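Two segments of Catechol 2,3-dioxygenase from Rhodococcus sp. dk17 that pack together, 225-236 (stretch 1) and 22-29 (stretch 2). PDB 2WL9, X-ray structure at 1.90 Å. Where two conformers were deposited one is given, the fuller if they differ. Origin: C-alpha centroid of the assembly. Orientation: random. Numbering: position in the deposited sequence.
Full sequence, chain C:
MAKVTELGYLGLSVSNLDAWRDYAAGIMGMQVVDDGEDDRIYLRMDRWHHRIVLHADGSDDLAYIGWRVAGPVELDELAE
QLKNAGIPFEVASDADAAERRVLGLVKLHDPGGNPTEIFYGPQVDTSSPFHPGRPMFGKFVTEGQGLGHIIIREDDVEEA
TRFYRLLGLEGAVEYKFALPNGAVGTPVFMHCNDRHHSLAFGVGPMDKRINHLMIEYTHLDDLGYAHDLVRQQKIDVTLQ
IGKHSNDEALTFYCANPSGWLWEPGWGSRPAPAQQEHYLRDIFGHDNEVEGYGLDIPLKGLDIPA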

# COMPACT_ATOMS: atom_id res chain seq x y z
N TYR C 225 -28.91 -15.47 4.28
CA TYR C 225 -30.04 -15.61 3.37
C TYR C 225 -30.37 -17.09 3.11
O TYR C 225 -31.52 -17.51 3.24
CB TYR C 225 -29.73 -14.88 2.07
CG TYR C 225 -30.86 -14.73 1.08
CD1 TYR C 225 -31.42 -13.48 0.83
CD2 TYR C 225 -31.34 -15.82 0.35
CE1 TYR C 225 -32.44 -13.32 -0.09
CE2 TYR C 225 -32.37 -15.67 -0.58
CZ TYR C 225 -32.92 -14.41 -0.79
OH TYR C 225 -33.94 -14.24 -1.70
N ALA C 226 -29.35 -17.87 2.74
CA ALA C 226 -29.51 -19.31 2.49
C ALA C 226 -29.94 -20.07 3.74
O ALA C 226 -30.82 -20.93 3.68
CB ALA C 226 -28.23 -19.90 1.90
N HIS C 227 -29.33 -19.73 4.88
CA HIS C 227 -29.68 -20.36 6.17
C HIS C 227 -31.13 -20.09 6.56
O HIS C 227 -31.83 -20.99 7.03
CB HIS C 227 -28.73 -19.90 7.28
CG HIS C 227 -29.04 -20.47 8.63
ND1 HIS C 227 -29.55 -19.70 9.66
CD2 HIS C 227 -28.92 -21.72 9.13
CE1 HIS C 227 -29.72 -20.46 10.73
NE2 HIS C 227 -29.34 -21.69 10.43
N ASP C 228 -31.58 -18.85 6.35
CA ASP C 228 -32.96 -18.48 6.67
C ASP C 228 -33.96 -19.24 5.81
O ASP C 228 -35.02 -19.65 6.31
CB ASP C 228 -33.17 -16.97 6.54
CG ASP C 228 -32.79 -16.20 7.80
OD1 ASP C 228 -32.33 -16.82 8.79
OD2 ASP C 228 -32.95 -14.96 7.80
N LEU C 229 -33.62 -19.42 4.54
CA LEU C 229 -34.45 -20.16 3.60
C LEU C 229 -34.55 -21.65 3.92
O LEU C 229 -35.65 -22.20 3.93
CB LEU C 229 -33.96 -19.96 2.15
CG LEU C 229 -34.81 -19.04 1.27
CD1 LEU C 229 -34.13 -18.77 -0.06
CD2 LEU C 229 -36.21 -19.62 1.05
N VAL C 230 -33.40 -22.29 4.20
CA VAL C 230 -33.37 -23.70 4.59
C VAL C 230 -34.30 -23.95 5.77
O VAL C 230 -35.09 -24.91 5.76
CB VAL C 230 -31.91 -24.17 4.93
CG1 VAL C 230 -31.92 -25.54 5.62
CG2 VAL C 230 -31.05 -24.23 3.68
N ARG C 231 -34.21 -23.06 6.77
CA ARG C 231 -35.01 -23.14 7.99
C ARG C 231 -36.49 -22.92 7.70
O ARG C 231 -37.35 -23.62 8.25
CB ARG C 231 -34.52 -22.10 9.01
CG ARG C 231 -33.15 -22.39 9.60
CD ARG C 231 -33.19 -23.59 10.51
NE ARG C 231 -31.90 -23.84 11.15
CZ ARG C 231 -31.63 -24.96 11.82
NH1 ARG C 231 -32.55 -25.90 11.92
NH2 ARG C 231 -30.44 -25.12 12.38
N GLN C 232 -36.78 -21.94 6.85
CA GLN C 232 -38.15 -21.64 6.43
C GLN C 232 -38.78 -22.80 5.64
O GLN C 232 -39.95 -23.11 5.83
CB GLN C 232 -38.19 -20.36 5.60
CG GLN C 232 -39.61 -19.81 5.35
CD GLN C 232 -39.64 -18.64 4.39
OE1 GLN C 232 -39.00 -18.65 3.33
NE2 GLN C 232 -40.41 -17.61 4.75
N GLN C 233 -37.99 -23.43 4.78
CA GLN C 233 -38.49 -24.51 3.92
C GLN C 233 -38.48 -25.87 4.62
O GLN C 233 -38.77 -26.90 4.00
CB GLN C 233 -37.72 -24.56 2.59
CG GLN C 233 -37.95 -23.34 1.69
CD GLN C 233 -37.59 -23.60 0.23
OE1 GLN C 233 -37.60 -24.74 -0.24
NE2 GLN C 233 -37.27 -22.53 -0.50
N LYS C 234 -38.17 -25.85 5.92
CA LYS C 234 -38.15 -27.03 6.79
C LYS C 234 -37.23 -28.15 6.30
O LYS C 234 -37.50 -29.34 6.51
CB LYS C 234 -39.58 -27.54 7.05
N ILE C 235 -36.13 -27.76 5.66
CA ILE C 235 -35.12 -28.70 5.18
C ILE C 235 -34.19 -29.09 6.34
O ILE C 235 -33.77 -28.22 7.11
CB ILE C 235 -34.31 -28.12 4.00
CG1 ILE C 235 -35.24 -27.80 2.82
CG2 ILE C 235 -33.20 -29.08 3.57
CD1 ILE C 235 -34.56 -27.11 1.65
N ASP C 236 -33.90 -30.38 6.46
CA ASP C 236 -33.08 -30.92 7.55
C ASP C 236 -31.69 -30.30 7.63
O ASP C 236 -30.96 -30.27 6.64
CB ASP C 236 -32.96 -32.44 7.43
CG ASP C 236 -34.27 -33.16 7.70
OD1 ASP C 236 -35.22 -32.53 8.21
OD2 ASP C 236 -34.35 -34.37 7.40
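Stretch 2, residues 22-29: DYAAGIMG

What backbone shapes meet here? Stretch 1 is helical from Tyr225 to Gln232, continuing a helix that begins earlier in the chain; its regular turns are held by hydrogen bonds such as Val230 N to Ala226 O at 3.0 Å and Gln232 N to Asp228 O at 2.9 Å. Gln233 is the first residue to leave helical angles, Lys234 takes positive phi (57°), and Ile235 is extended, its N hydrogen-bonded to Val230 O at 3.0 Å. Stretch 2 enters as the last part of another helix, helical at Asp22 to Ala24. Tyr23 O accepts hydrogen bonds from both Ile27 N and Met28 N, each at 3.2 Å. Gly29 then turns to a phi of 101°, where a CB would be jammed against the carbonyl O of the residue before.

How close do the two backbones come, and where? The nearest CA atoms are those of Ala226 and Ile27, 5.7 Å apart, and the CB of Ala226 points toward stretch 2. Along the contact the order is reversed: Tyr23 meets Ile235, near the end of stretch 1, whereas Met28 reaches Ala226 and Val230 further back. Gly26 adds its carbonyl, with its O lying 3.6 Å from Leu229 CD1.

Which side chain holds the centre? Ile27 does, with by far the largest covered area of any residue in the pair. Its CA-to-CB bond points sideways, yet the side chain, with chi1 m and chi2 t, reaches stretch 1 with both branches. Its CG2 lies among the helix residues, 3.8 Å from Ala226 O, 3.9 Å from Leu229 CB and 4.1 Å from Val230 CG2. The other branch runs toward the residues after the helix: Ile27 CG1 is 3.6 Å from Gln233 NE2, and Ile27 CD1 is 3.6 Å from Ile235 CD1.

What flanks Ile27? Ile235 CD1 also meets Tyr23 CD1 at 4.0 Å, sitting at the edge of the ring and near its plane. Met28 starts with its CB pointing away, but the end of its side chain comes nearer, placing Met28 SD 4.3 Å from Ala226 CB and Met28 CE 4.2 Å from Val230 CG2. No hydrogen bond crosses between the stretches; the 353 Å² they bury together rests mainly on apolar packing.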

# COMPACT_ATOMS: atom_id res chain seq x y z
N ASP C 22 -35.10 -25.97 -7.69
CA ASP C 22 -35.65 -25.23 -6.55
C ASP C 22 -34.62 -25.03 -5.44
O ASP C 22 -34.54 -23.96 -4.84
CB ASP C 22 -36.88 -25.96 -5.98
CG ASP C 22 -38.13 -25.79 -6.83
OD1 ASP C 22 -38.04 -25.35 -8.00
OD2 ASP C 22 -39.22 -26.11 -6.33
N TYR C 23 -33.82 -26.07 -5.20
CA TYR C 23 -32.87 -26.10 -4.11
C TYR C 23 -31.58 -25.34 -4.44
O TYR C 23 -31.22 -24.40 -3.74
CB TYR C 23 -32.57 -27.55 -3.74
CG TYR C 23 -31.55 -27.77 -2.65
CD1 TYR C 23 -31.93 -27.82 -1.31
CD2 TYR C 23 -30.20 -27.98 -2.96
CE1 TYR C 23 -30.99 -28.05 -0.30
CE2 TYR C 23 -29.26 -28.22 -1.96
CZ TYR C 23 -29.66 -28.25 -0.63
OH TYR C 23 -28.74 -28.49 0.37
N ALA C 24 -30.91 -25.76 -5.51
CA ALA C 24 -29.60 -25.20 -5.85
C ALA C 24 -29.66 -23.77 -6.38
O ALA C 24 -28.76 -22.97 -6.11
CB ALA C 24 -28.87 -26.10 -6.83
N ALA C 25 -30.70 -23.44 -7.13
CA ALA C 25 -30.88 -22.07 -7.61
C ALA C 25 -31.70 -21.22 -6.64
O ALA C 25 -31.26 -20.14 -6.22
CB ALA C 25 -31.49 -22.05 -9.01
N GLY C 26 -32.88 -21.72 -6.28
CA GLY C 26 -33.83 -20.97 -5.47
C GLY C 26 -33.39 -20.66 -4.05
O GLY C 26 -33.75 -19.63 -3.49
N ILE C 27 -32.59 -21.55 -3.48
CA ILE C 27 -32.06 -21.32 -2.14
C ILE C 27 -30.59 -20.92 -2.20
O ILE C 27 -30.21 -19.89 -1.63
CB ILE C 27 -32.24 -22.54 -1.22
CG1 ILE C 27 -33.73 -22.88 -1.10
CG2 ILE C 27 -31.60 -22.28 0.16
CD1 ILE C 27 -34.01 -24.17 -0.37
N MET C 28 -29.77 -21.73 -2.87
CA MET C 28 -28.32 -21.56 -2.81
C MET C 28 -27.79 -20.42 -3.69
O MET C 28 -26.77 -19.83 -3.37
CB MET C 28 -27.59 -22.89 -3.11
CG MET C 28 -27.89 -24.02 -2.09
SD MET C 28 -27.68 -23.53 -0.36
CE MET C 28 -28.44 -24.92 0.49
N GLY C 29 -28.50 -20.11 -4.77
CA GLY C 29 -28.12 -18.96 -5.60
C GLY C 29 -27.37 -19.34 -6.86
O GLY C 29 -26.94 -18.47 -7.63